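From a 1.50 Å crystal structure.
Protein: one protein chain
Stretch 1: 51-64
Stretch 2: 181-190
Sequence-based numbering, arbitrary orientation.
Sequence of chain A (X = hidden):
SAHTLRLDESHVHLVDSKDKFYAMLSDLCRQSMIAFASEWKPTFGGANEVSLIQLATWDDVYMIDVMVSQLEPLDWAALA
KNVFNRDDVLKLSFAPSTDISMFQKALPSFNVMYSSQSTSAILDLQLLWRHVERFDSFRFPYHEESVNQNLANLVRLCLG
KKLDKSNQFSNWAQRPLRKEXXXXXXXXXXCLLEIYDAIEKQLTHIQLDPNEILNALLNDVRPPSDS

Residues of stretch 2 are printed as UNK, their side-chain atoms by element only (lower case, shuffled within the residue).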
# COMPACT_ATOMS: atom_id res chain seq x y z
N SER A 51 -0.95 -17.20 12.88
CA SER A 51 0.41 -17.27 12.37
C SER A 51 0.53 -16.68 10.96
O SER A 51 1.36 -15.80 10.74
CB SER A 51 0.90 -18.73 12.38
OG SER A 51 2.13 -18.85 11.70
N LEU A 52 -0.31 -17.15 10.03
CA LEU A 52 -0.28 -16.73 8.64
C LEU A 52 -1.69 -16.43 8.17
O LEU A 52 -2.64 -17.07 8.61
CB LEU A 52 0.29 -17.82 7.71
CG LEU A 52 1.75 -18.26 7.89
CD1 LEU A 52 2.05 -19.37 6.90
CD2 LEU A 52 2.70 -17.09 7.68
N ILE A 53 -1.81 -15.45 7.27
CA ILE A 53 -2.99 -15.28 6.42
C ILE A 53 -2.53 -15.33 4.97
O ILE A 53 -1.59 -14.63 4.59
CB ILE A 53 -3.72 -13.96 6.72
CG1 ILE A 53 -4.30 -14.01 8.14
CG2 ILE A 53 -4.86 -13.75 5.71
CD1 ILE A 53 -4.77 -12.66 8.63
N GLN A 54 -3.16 -16.19 4.17
CA GLN A 54 -2.74 -16.42 2.79
C GLN A 54 -3.79 -15.88 1.83
O GLN A 54 -4.97 -16.20 1.96
CB GLN A 54 -2.48 -17.90 2.50
CG GLN A 54 -1.51 -18.63 3.45
CD GLN A 54 -2.22 -19.37 4.57
OE1 GLN A 54 -2.31 -18.87 5.69
NE2 GLN A 54 -2.73 -20.56 4.27
N LEU A 55 -3.34 -15.06 0.87
CA LEU A 55 -4.21 -14.46 -0.13
C LEU A 55 -3.68 -14.80 -1.51
O LEU A 55 -2.54 -14.44 -1.84
CB LEU A 55 -4.29 -12.94 0.05
CG LEU A 55 -4.60 -12.49 1.47
CD1 LEU A 55 -4.51 -10.97 1.64
CD2 LEU A 55 -5.96 -13.00 1.93
N ALA A 56 -4.50 -15.47 -2.32
CA ALA A 56 -4.08 -15.97 -3.63
C ALA A 56 -4.86 -15.32 -4.76
O ALA A 56 -6.09 -15.18 -4.68
CB ALA A 56 -4.27 -17.49 -3.71
N THR A 57 -4.15 -14.96 -5.82
CA THR A 57 -4.74 -14.63 -7.11
C THR A 57 -4.31 -15.70 -8.10
O THR A 57 -3.52 -16.59 -7.78
CB THR A 57 -4.27 -13.26 -7.60
OG1 THR A 57 -2.94 -13.37 -8.12
CG2 THR A 57 -4.25 -12.24 -6.48
N TRP A 58 -4.82 -15.61 -9.34
CA TRP A 58 -4.39 -16.59 -10.33
C TRP A 58 -2.90 -16.50 -10.63
O TRP A 58 -2.33 -17.45 -11.18
CB TRP A 58 -5.18 -16.41 -11.63
CG TRP A 58 -6.54 -17.01 -11.58
CD1 TRP A 58 -7.72 -16.34 -11.64
CD2 TRP A 58 -6.87 -18.40 -11.44
NE1 TRP A 58 -8.77 -17.23 -11.58
CE2 TRP A 58 -8.27 -18.50 -11.44
CE3 TRP A 58 -6.10 -19.56 -11.32
CZ2 TRP A 58 -8.93 -19.71 -11.32
CZ3 TRP A 58 -6.76 -20.77 -11.22
CH2 TRP A 58 -8.16 -20.83 -11.21
N ASP A 59 -2.26 -15.38 -10.28
CA ASP A 59 -0.87 -15.14 -10.67
C ASP A 59 0.11 -15.10 -9.51
O ASP A 59 1.31 -15.23 -9.76
CB ASP A 59 -0.77 -13.80 -11.43
CG ASP A 59 -1.55 -13.81 -12.71
OD1 ASP A 59 -1.40 -14.77 -13.48
OD2 ASP A 59 -2.32 -12.85 -12.95
N ASP A 60 -0.35 -14.92 -8.28
CA ASP A 60 0.54 -14.73 -7.14
C ASP A 60 -0.14 -15.25 -5.88
O ASP A 60 -1.37 -15.18 -5.75
CB ASP A 60 0.90 -13.24 -6.92
CG ASP A 60 1.71 -12.65 -8.06
OD1 ASP A 60 1.11 -12.11 -9.02
OD2 ASP A 60 2.96 -12.71 -7.98
N VAL A 61 0.66 -15.71 -4.93
CA VAL A 61 0.17 -16.03 -3.60
C VAL A 61 0.97 -15.22 -2.59
O VAL A 61 2.21 -15.20 -2.65
CB VAL A 61 0.27 -17.53 -3.28
CG1 VAL A 61 -0.32 -17.79 -1.91
CG2 VAL A 61 -0.47 -18.34 -4.34
N TYR A 62 0.26 -14.54 -1.70
CA TYR A 62 0.86 -13.76 -0.62
C TYR A 62 0.59 -14.44 0.71
O TYR A 62 -0.53 -14.85 0.99
CB TYR A 62 0.29 -12.34 -0.61
CG TYR A 62 0.51 -11.59 -1.90
CD1 TYR A 62 -0.44 -11.61 -2.91
CD2 TYR A 62 1.67 -10.87 -2.12
CE1 TYR A 62 -0.25 -10.91 -4.09
CE2 TYR A 62 1.87 -10.18 -3.29
CZ TYR A 62 0.91 -10.21 -4.27
OH TYR A 62 1.11 -9.52 -5.45
N MET A 63 1.61 -14.53 1.55
CA MET A 63 1.46 -15.13 2.87
C MET A 63 1.87 -14.09 3.89
O MET A 63 3.06 -13.80 4.04
CB MET A 63 2.30 -16.39 2.99
CG MET A 63 1.86 -17.42 1.97
SD MET A 63 2.76 -18.96 2.07
CE MET A 63 4.35 -18.48 1.45
N ILE A 64 0.88 -13.50 4.58
CA ILE A 64 1.17 -12.48 5.59
C ILE A 64 1.65 -13.18 6.86
O ILE A 64 0.89 -13.94 7.47
CB ILE A 64 -0.06 -11.61 5.89
CG1 ILE A 64 -0.66 -11.00 4.62
CG2 ILE A 64 0.31 -10.51 6.93
CD1 ILE A 64 -2.07 -10.49 4.86
N UNK A 181 6.06 -26.23 5.11
CA UNK A 181 4.95 -25.48 5.70
C UNK A 181 4.51 -24.34 4.80
O UNK A 181 3.31 -24.14 4.58
o UNK A 181 7.06 -24.84 9.56
c UNK A 181 5.54 -26.00 8.16
n UNK A 181 5.05 -25.35 10.44
c UNK A 181 5.95 -25.36 9.46
c UNK A 181 5.35 -24.94 7.07
N UNK A 182 5.47 -23.58 4.28
CA UNK A 182 5.14 -22.48 3.37
C UNK A 182 4.45 -23.00 2.12
O UNK A 182 3.50 -22.39 1.62
c UNK A 182 6.25 -19.72 4.56
c UNK A 182 8.50 -20.67 3.99
c UNK A 182 7.02 -20.98 4.23
c UNK A 182 6.40 -21.69 3.02
N UNK A 183 4.90 -24.15 1.60
CA UNK A 183 4.27 -24.71 0.41
C UNK A 183 2.83 -25.12 0.68
O UNK A 183 1.93 -24.82 -0.12
n UNK A 183 8.25 -29.59 -0.35
c UNK A 183 6.38 -25.44 -0.81
c UNK A 183 8.21 -28.39 -0.92
c UNK A 183 5.10 -25.89 -0.11
n UNK A 183 9.34 -27.77 -1.24
c UNK A 183 6.90 -26.49 -1.79
n UNK A 183 7.04 -27.80 -1.17
N UNK A 184 2.59 -25.79 1.80
CA UNK A 184 1.23 -26.18 2.17
C UNK A 184 0.35 -24.95 2.34
O UNK A 184 -0.80 -24.93 1.87
c UNK A 184 -1.77 -26.36 5.65
c UNK A 184 -2.64 -27.35 5.23
c UNK A 184 -0.99 -28.15 3.70
c UNK A 184 -2.25 -28.26 4.26
c UNK A 184 1.26 -27.02 3.46
c UNK A 184 -0.52 -26.26 5.08
o UNK A 184 -3.88 -27.45 5.80
c UNK A 184 -0.10 -27.16 4.10
N UNK A 185 0.85 -23.92 3.01
CA UNK A 185 0.03 -22.73 3.27
C UNK A 185 -0.34 -22.03 1.97
O UNK A 185 -1.49 -21.58 1.81
c UNK A 185 0.77 -21.78 4.22
N UNK A 186 0.61 -21.90 1.04
CA UNK A 186 0.31 -21.20 -0.20
C UNK A 186 -0.70 -21.98 -1.03
O UNK A 186 -1.63 -21.40 -1.61
c UNK A 186 1.60 -20.95 -0.98
N UNK A 187 -0.52 -23.29 -1.13
CA UNK A 187 -1.45 -24.09 -1.91
C UNK A 187 -2.83 -24.15 -1.28
O UNK A 187 -3.83 -24.31 -2.00
c UNK A 187 -1.65 -26.41 -3.05
c UNK A 187 -0.94 -27.75 -3.15
c UNK A 187 -0.87 -25.50 -2.10
c UNK A 187 -1.81 -25.77 -4.43
N UNK A 188 -2.94 -24.03 0.05
CA UNK A 188 -4.26 -24.15 0.66
C UNK A 188 -5.16 -23.00 0.24
O UNK A 188 -6.38 -23.16 0.17
c UNK A 188 -4.99 -25.45 2.72
c UNK A 188 -4.17 -24.27 2.19
o UNK A 188 -4.78 -26.59 2.26
o UNK A 188 -5.86 -25.22 3.59
N UNK A 189 -4.58 -21.83 -0.05
CA UNK A 189 -5.36 -20.75 -0.63
C UNK A 189 -5.53 -20.93 -2.14
O UNK A 189 -6.65 -20.81 -2.65
c UNK A 189 -4.70 -19.40 -0.30
N UNK A 190 -4.44 -21.22 -2.86
CA UNK A 190 -4.52 -21.25 -4.33
C UNK A 190 -5.48 -22.33 -4.84
O UNK A 190 -6.17 -22.12 -5.85
c UNK A 190 -2.88 -19.89 -8.39
c UNK A 190 -3.20 -22.26 -8.66
c UNK A 190 -2.92 -20.06 -7.01
c UNK A 190 -3.23 -22.41 -7.28
c UNK A 190 -3.13 -21.47 -4.94
c UNK A 190 -3.10 -21.31 -6.44
c UNK A 190 -3.02 -21.01 -9.22

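Position 181 carries three carbons in a row, the third bearing one oxygen and one nitrogen: an amide, with one carbon more than asparagine, so Gln181. It points sideways and touches nothing on the hairpin.

Position 182 has four carbons, forked at the second. One fork tip lies against Met63, and the branching pattern gives Leu182; its CD2 is 3.8 Å from Met63 CE. Its CB leaves sideways, yet the end of the side chain comes nearer the strands.

At position 183, three carbons lead to a nitrogen and then to a carbon with two more nitrogens, a guanidinium. This is Arg183, exposed and directed away from the strands.

Position 184 shows one carbon, then a six-carbon ring bearing an oxygen: Tyr184. It too starts away from the sheet and makes no contact.

Position 185 has a single carbon, its CB, aimed at the strands and 3.8 Å from Leu52 CD1. It is Ala185. Beside this methyl, Gln54 NE2 donates a hydrogen bond to Ala185 O at 2.9 Å; NE2 also lies 3.7 Å from Ala185 CB.

Position 186 again has one carbon, its CB, 3.8 Å from Val61 CG1 and 3.8 Å from Met63 SD: Ala186.

Position 187 holds four carbons forked at the second, Leu187, turned to the far side of the helix.

Position 188 has two carbons, the second with two oxygens. It only grazes the contact, with its CB 4.5 Å from Gln54 NE2. This is a carboxylate bonded directly to CB, so Asp188.

Position 189 is one carbon pointing at the strands, its CB 3.9 Å from Ala56 CB and 3.9 Å from Gln54 CB: Ala189.

Position 190 bears one carbon and a plain six-carbon ring, lying by Val61, Thr57 and Trp58: Phe190. Its CD2 is 4.0 Å from Val61 CG2, while Thr57 O approaches the ring edge, 3.4 Å from Phe190 CE2. The edge of Trp58 meets the Phe190 face in an offset edge-to-face pair, planes at 90° and centroids 5.9 Å apart.

The rule is alternation meeting helical periodicity. Leu52, Gln54 and Ala56 on one strand, with Val61 and Met63 on its hydrogen-bonded partner, point toward the helix. Against them the helix sets alanines at 185, 186 and 189, its axis 7.3 Å from strand 51-56. Larger side chains work at the ends: Leu182 packs on Met63, and Phe190 packs by the turn. One side-chain-to-backbone hydrogen bond joins this otherwise largely apolar packing.

Stretch 2 181-190: QLRYAALDAF
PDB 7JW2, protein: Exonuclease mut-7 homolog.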